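Local coordinates for protein GENE 22 product (Bacillus phage spp1, PDB 2XC8) that is a phage product of uncertain function whose fold resembles a domain of the receptor-binding protein of lactococcal phage p2, at residues V101-F104 / T108-G111. Sequence-based numbering, arbitrary orientation.
Sequences VTVF and TREG
The carbonyl oxygen Glu110 O is gripped from two directions: Thr102 N donates a nearly straight hydrogen bond of 2.7 Å, approaching tilted by 28° from the carbonyl plane, and a water that also sits 3.3 Å from Thr102 OG1 adds a weak bond. Glu110 N returns a bond to Thr102 O at 2.9 Å, and the two reciprocal bonds make Thr102 and Glu110 a hydrogen-bonded antiparallel pair. Next to it, Val103 and Arg109 form a non-hydrogen-bonded pair, whose CA-H groups point at Thr108 O and Thr102 O respectively. Toward the turn, Phe104 N reaches Thr108 O at 2.9 Å, with an N-H...O angle of 179°. With CG beside the backbone N and anti to the carbonyl carbon (chi1 -66°), the Phe104 ring is set on the face that carries Thr102 and Glu110. Its CD2 edge lies 3.4 Å from Thr108 O, another edge carbon, CE2, meets Glu110 CB, and one face receives the methyl Thr102 CG2 toward its rim. The two segments form the turn end of the beta hairpin 93-103/109-117, within a mixed sheet where strands 56-64 and 2-8 flank it. On the face carrying Val101, Val103 and Arg109, the side chains of Val101 and Arg109 cross at a slant, Val101 CG1 touching Arg109 CB at 4.1 Å, and Ile2 and Leu48 add further cover. Arg109 runs extended from CG to NE, carrying its guanidinium to a salt bridge with Glu19 and to the carbonyl oxygens of Thr20 and Glu21.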
loop_
_atom_site.group_PDB
_atom_site.type_symbol
_atom_site.label_atom_id
_atom_site.label_comp_id
_atom_site.label_asym_id
_atom_site.label_seq_id
_atom_site.Cartn_x
_atom_site.Cartn_y
_atom_site.Cartn_z
ATOM N N VAL B 101 2.332 -12.418 -7.119
ATOM C CA VAL B 101 2.013 -11.695 -8.356
ATOM C C VAL B 101 2.286 -12.522 -9.616
ATOM O O VAL B 101 3.323 -13.178 -9.730
ATOM C CB VAL B 101 2.785 -10.341 -8.447
ATOM C CG1 VAL B 101 2.411 -9.572 -9.713
ATOM C CG2 VAL B 101 2.524 -9.476 -7.217
ATOM N N THR B 102 1.339 -12.478 -10.553
ATOM C CA THR B 102 1.518 -13.053 -11.882
ATOM C C THR B 102 1.813 -11.937 -12.885
ATOM O O THR B 102 1.029 -10.995 -13.032
ATOM C CB THR B 102 0.279 -13.869 -12.323
ATOM O OG1 THR B 102 -0.001 -14.881 -11.346
ATOM C CG2 THR B 102 0.515 -14.535 -13.677
ATOM N N VAL B 103 2.957 -12.046 -13.557
ATOM C CA VAL B 103 3.386 -11.062 -14.550
ATOM C C VAL B 103 3.273 -11.659 -15.951
ATOM O O VAL B 103 3.930 -12.653 -16.267
ATOM C CB VAL B 103 4.837 -10.574 -14.293
ATOM C CG1 VAL B 103 5.208 -9.451 -15.255
ATOM C CG2 VAL B 103 5.004 -10.111 -12.851
ATOM N N PHE B 104 2.436 -11.042 -16.779
ATOM C CA PHE B 104 2.189 -11.514 -18.140
ATOM C C PHE B 104 3.214 -10.933 -19.121
ATOM O O PHE B 104 3.775 -9.867 -18.854
ATOM C CB PHE B 104 0.750 -11.184 -18.552
ATOM C CG PHE B 104 -0.286 -11.935 -17.760
ATOM C CD1 PHE B 104 -0.694 -13.205 -18.157
ATOM C CD2 PHE B 104 -0.842 -11.383 -16.607
ATOM C CE1 PHE B 104 -1.644 -13.913 -17.426
ATOM C CE2 PHE B 104 -1.795 -12.083 -15.869
ATOM C CZ PHE B 104 -2.197 -13.350 -16.279
ATOM N N THR B 108 1.623 -6.803 -17.910
ATOM C CA THR B 108 0.429 -6.764 -17.067
ATOM C C THR B 108 0.653 -7.563 -15.782
ATOM O O THR B 108 1.085 -8.719 -15.822
ATOM C CB THR B 108 -0.816 -7.299 -17.819
ATOM O OG1 THR B 108 -0.974 -6.592 -19.056
ATOM C CG2 THR B 108 -2.078 -7.133 -16.983
ATOM N N ARG B 109 0.363 -6.929 -14.649
ATOM C CA ARG B 109 0.554 -7.543 -13.339
ATOM C C ARG B 109 -0.787 -7.807 -12.665
ATOM O O ARG B 109 -1.632 -6.916 -12.580
ATOM C CB ARG B 109 1.418 -6.643 -12.451
ATOM C CG ARG B 109 2.805 -6.364 -13.005
ATOM C CD ARG B 109 3.441 -5.173 -12.317
ATOM N NE ARG B 109 4.766 -4.879 -12.859
ATOM C CZ ARG B 109 5.561 -3.903 -12.429
ATOM N NH1 ARG B 109 5.178 -3.109 -11.436
ATOM N NH2 ARG B 109 6.748 -3.720 -12.992
ATOM N N GLU B 110 -0.974 -9.039 -12.203
ATOM C CA GLU B 110 -2.158 -9.412 -11.439
ATOM C C GLU B 110 -1.738 -10.161 -10.181
ATOM O O GLU B 110 -1.060 -11.191 -10.258
ATOM C CB GLU B 110 -3.118 -10.257 -12.289
ATOM C CG GLU B 110 -4.388 -10.732 -11.567
ATOM C CD GLU B 110 -5.323 -9.601 -11.147
ATOM O OE1 GLU B 110 -6.183 -9.846 -10.274
ATOM O OE2 GLU B 110 -5.209 -8.473 -11.681
ATOM N N GLY B 111 -2.134 -9.637 -9.025
ATOM C CA GLY B 111 -1.780 -10.257 -7.755
ATOM C C GLY B 111 -2.164 -9.478 -6.515
ATOM O O GLY B 111 -3.050 -8.620 -6.551
HETATM O O HOH W 1 -1.080 -14.102 -8.379
#